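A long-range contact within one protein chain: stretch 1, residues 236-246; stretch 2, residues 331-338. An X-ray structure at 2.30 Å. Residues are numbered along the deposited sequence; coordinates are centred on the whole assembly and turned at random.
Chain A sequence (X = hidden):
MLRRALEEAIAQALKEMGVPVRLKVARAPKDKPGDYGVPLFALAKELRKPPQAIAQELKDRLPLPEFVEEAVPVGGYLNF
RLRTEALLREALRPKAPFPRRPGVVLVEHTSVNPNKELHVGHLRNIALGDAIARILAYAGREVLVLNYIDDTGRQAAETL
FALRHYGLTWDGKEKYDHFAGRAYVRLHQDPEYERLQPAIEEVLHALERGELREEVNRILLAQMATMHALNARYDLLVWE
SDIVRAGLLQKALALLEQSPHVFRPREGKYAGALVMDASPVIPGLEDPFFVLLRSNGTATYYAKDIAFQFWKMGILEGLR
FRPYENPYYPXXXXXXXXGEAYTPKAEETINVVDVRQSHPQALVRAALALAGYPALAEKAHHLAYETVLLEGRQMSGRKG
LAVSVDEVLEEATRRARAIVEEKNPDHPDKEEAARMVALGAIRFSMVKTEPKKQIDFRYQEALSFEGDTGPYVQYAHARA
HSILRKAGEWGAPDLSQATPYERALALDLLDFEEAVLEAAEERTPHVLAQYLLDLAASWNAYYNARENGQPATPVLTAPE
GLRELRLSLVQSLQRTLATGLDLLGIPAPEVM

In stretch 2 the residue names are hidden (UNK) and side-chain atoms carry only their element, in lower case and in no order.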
# COMPACT_ATOMS: atom_id res chain seq x y z
N LEU A 236 12.88 8.00 -4.96
CA LEU A 236 14.18 7.58 -5.43
C LEU A 236 14.17 6.48 -6.48
O LEU A 236 13.29 5.63 -6.53
CB LEU A 236 15.01 7.06 -4.25
CG LEU A 236 15.18 7.94 -3.02
CD1 LEU A 236 15.51 7.06 -1.81
CD2 LEU A 236 16.28 8.98 -3.27
N LEU A 237 15.20 6.51 -7.31
CA LEU A 237 15.41 5.51 -8.34
C LEU A 237 16.81 4.99 -8.02
O LEU A 237 17.70 5.78 -7.75
CB LEU A 237 15.43 6.15 -9.73
CG LEU A 237 14.29 5.91 -10.72
CD1 LEU A 237 12.94 6.10 -10.08
CD2 LEU A 237 14.48 6.85 -11.90
N VAL A 238 16.98 3.68 -8.00
CA VAL A 238 18.30 3.11 -7.77
C VAL A 238 18.56 2.13 -8.90
O VAL A 238 17.81 1.18 -9.11
CB VAL A 238 18.40 2.37 -6.41
CG1 VAL A 238 19.70 1.60 -6.35
CG2 VAL A 238 18.37 3.38 -5.27
N TRP A 239 19.64 2.38 -9.63
CA TRP A 239 20.04 1.55 -10.77
C TRP A 239 21.06 0.48 -10.39
O TRP A 239 22.03 0.74 -9.67
CB TRP A 239 20.60 2.44 -11.89
CG TRP A 239 19.61 3.46 -12.43
CD1 TRP A 239 19.00 4.45 -11.73
CD2 TRP A 239 19.10 3.55 -13.77
NE1 TRP A 239 18.13 5.15 -12.54
CE2 TRP A 239 18.17 4.62 -13.80
CE3 TRP A 239 19.33 2.82 -14.95
CZ2 TRP A 239 17.47 4.98 -14.96
CZ3 TRP A 239 18.63 3.19 -16.11
CH2 TRP A 239 17.71 4.26 -16.10
N GLU A 240 20.85 -0.73 -10.90
CA GLU A 240 21.77 -1.83 -10.64
C GLU A 240 23.21 -1.45 -11.00
O GLU A 240 24.14 -1.76 -10.25
CB GLU A 240 21.33 -3.07 -11.44
CG GLU A 240 22.24 -4.29 -11.28
CD GLU A 240 22.36 -4.76 -9.84
OE1 GLU A 240 21.36 -4.69 -9.10
OE2 GLU A 240 23.44 -5.23 -9.46
N SER A 241 23.41 -0.80 -12.14
CA SER A 241 24.77 -0.40 -12.54
C SER A 241 25.41 0.54 -11.52
O SER A 241 26.63 0.52 -11.34
CB SER A 241 24.79 0.23 -13.94
OG SER A 241 23.93 1.35 -14.03
N ASP A 242 24.61 1.37 -10.86
CA ASP A 242 25.16 2.26 -9.83
C ASP A 242 25.46 1.45 -8.57
O ASP A 242 26.40 1.74 -7.84
CB ASP A 242 24.17 3.39 -9.50
CG ASP A 242 24.05 4.40 -10.62
OD1 ASP A 242 22.93 4.89 -10.89
OD2 ASP A 242 25.09 4.71 -11.24
N ILE A 243 24.65 0.42 -8.31
CA ILE A 243 24.88 -0.45 -7.16
C ILE A 243 26.22 -1.16 -7.33
O ILE A 243 26.96 -1.37 -6.37
CB ILE A 243 23.73 -1.49 -7.00
CG1 ILE A 243 22.50 -0.82 -6.39
CG2 ILE A 243 24.20 -2.67 -6.14
CD1 ILE A 243 21.30 -1.76 -6.17
N VAL A 244 26.54 -1.53 -8.57
CA VAL A 244 27.80 -2.20 -8.87
C VAL A 244 28.98 -1.24 -8.66
O VAL A 244 29.97 -1.58 -8.01
CB VAL A 244 27.82 -2.74 -10.33
CG1 VAL A 244 29.24 -3.22 -10.72
CG2 VAL A 244 26.83 -3.91 -10.47
N ARG A 245 28.86 -0.02 -9.19
CA ARG A 245 29.91 0.98 -9.04
C ARG A 245 30.15 1.32 -7.57
O ARG A 245 31.29 1.57 -7.17
CB ARG A 245 29.55 2.27 -9.81
CG ARG A 245 30.72 3.27 -9.93
CD ARG A 245 30.35 4.55 -10.68
NE ARG A 245 29.48 4.29 -11.83
CZ ARG A 245 28.15 4.25 -11.77
NH1 ARG A 245 27.53 4.45 -10.60
NH2 ARG A 245 27.44 3.97 -12.85
N ALA A 246 29.08 1.34 -6.79
CA ALA A 246 29.16 1.65 -5.36
C ALA A 246 29.86 0.54 -4.58
O ALA A 246 30.17 0.71 -3.41
CB ALA A 246 27.76 1.88 -4.80
N UNK A 331 10.41 16.22 -8.22
CA UNK A 331 11.33 15.93 -7.13
C UNK A 331 11.99 14.57 -7.11
O UNK A 331 12.68 14.23 -6.16
N UNK A 332 11.80 13.77 -8.16
CA UNK A 332 12.40 12.44 -8.20
C UNK A 332 13.92 12.49 -8.33
O UNK A 332 14.46 13.23 -9.15
c UNK A 332 11.78 11.63 -9.34
c UNK A 332 12.11 9.38 -8.29
c UNK A 332 12.26 10.20 -9.57
c UNK A 332 11.46 9.58 -10.71
N UNK A 333 14.62 11.70 -7.51
CA UNK A 333 16.08 11.64 -7.56
C UNK A 333 16.54 10.23 -7.94
O UNK A 333 15.94 9.23 -7.54
c UNK A 333 17.19 13.84 -4.47
n UNK A 333 18.64 13.67 -4.28
c UNK A 333 16.69 13.55 -5.90
n UNK A 333 20.53 12.85 -3.23
c UNK A 333 16.69 12.04 -6.20
n UNK A 333 18.46 12.17 -2.50
c UNK A 333 19.20 12.89 -3.35
N UNK A 334 17.62 10.15 -8.70
CA UNK A 334 18.14 8.87 -9.15
C UNK A 334 19.59 8.66 -8.75
O UNK A 334 20.35 9.61 -8.58
c UNK A 334 18.08 8.77 -10.70
o UNK A 334 18.58 7.49 -11.13
c UNK A 334 18.95 9.86 -11.34
N UNK A 335 19.98 7.40 -8.58
CA UNK A 335 21.37 7.10 -8.29
C UNK A 335 22.05 7.42 -9.63
O UNK A 335 21.41 7.35 -10.68
o UNK A 335 21.09 4.80 -9.01
c UNK A 335 21.56 5.62 -7.96
N UNK A 336 23.33 7.76 -9.58
CA UNK A 336 24.07 8.09 -10.79
C UNK A 336 25.58 8.06 -10.53
O UNK A 336 26.02 7.99 -9.38
c UNK A 336 23.65 9.47 -11.30
N UNK A 337 26.39 8.11 -11.59
CA UNK A 337 27.84 8.09 -11.39
C UNK A 337 28.27 9.26 -10.52
O UNK A 337 29.13 9.13 -9.65
c UNK A 337 26.05 8.10 -13.02
c UNK A 337 27.32 7.55 -13.65
c UNK A 337 28.39 8.21 -12.81
N UNK A 338 27.65 10.41 -10.76
CA UNK A 338 27.97 11.63 -10.03
C UNK A 338 26.76 12.13 -9.26
O UNK A 338 25.63 12.06 -9.74
c UNK A 338 29.78 13.33 -10.68
c UNK A 338 30.93 12.35 -10.81
o UNK A 338 31.67 12.16 -9.81
o UNK A 338 31.10 11.78 -11.90
c UNK A 338 28.44 12.71 -11.01

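Position 331 has backbone atoms alone, with no CB on CA, and nothing of stretch 1 touches it; it is Gly331.

Position 332 carries four carbons, forked at the second beyond CA, without heteroatoms. One branch end lies 3.7 Å from Leu236 N, and the same terminal carbon is 3.8 Å from Leu237 CD1. An aliphatic chain forked there is leucine, hence Leu332; although CA-to-CB points sideways, the end comes nearer to stretch 1.

Position 333 has three carbons, a nitrogen, then a carbon bearing two more nitrogens, one of them 3.9 Å from Leu236 CD2. This is a guanidinium, so Arg333. Its side chain shares a sheet face with that of Leu236. The backbone also takes part: Leu237 N donates to Arg333 O at 2.8 Å (N-H...O angle 138°).

At position 334 one carbon carries an oxygen and a methyl carbon, and the oxygen lies 2.8 Å from Trp239 NE1. The branching is that of threonine. Thr334 pairs with Leu237, their CA atoms 4.4 Å apart and both side chains on the other face. Its OG1 accepts from Trp239 NE1, but the angle of 116° makes this bond weak; OG1 also donates to the backbone O of position 335 at 2.9 Å.

Position 335 bears one carbon and then one oxygen, which lies 2.6 Å from Asp242 OD1; this is serine. Ser335 N donates to Leu237 O at 2.9 Å (144°). Its OG, with chi1 p, accepts from Trp239 N at 2.9 Å with a nearly straight angle of 172°, and donates to Asp242 OD1.

Position 336 has a single side-chain carbon, and its backbone N lies 3.2 Å from Asp242 OD1, at an angle too poor for a hydrogen bond. It is Ala336, whose CA-to-CB bond points away from stretch 1.

Position 337 has three carbons closing a ring onto the backbone nitrogen, one of them 3.7 Å from Arg245 NH2, hence Pro337. Its CG sits over one face of the guanidinium, which is held by a salt bridge from Arg245 NH1 to Asp242 OD2 (2.5 Å).

Position 338 has three carbons, the third carrying two oxygens, and its side chain comes no nearer than 7.4 Å to stretch 1. The carboxylate at that length gives Glu338, whose CA-to-CB bond points away.

The contact begins as two parallel strands, their directions 16° apart, in which Leu237 both donates to and accepts from stretch 2. Beyond them, the Ser335 hydroxyl bridges the backbone of Trp239, the N-cap residue, and the Asp242 carboxylate, tying strand to helix start. Asp242 then links to Arg245, which packs on Pro337.

Stretch 2 (331-338) GLRTSAPE
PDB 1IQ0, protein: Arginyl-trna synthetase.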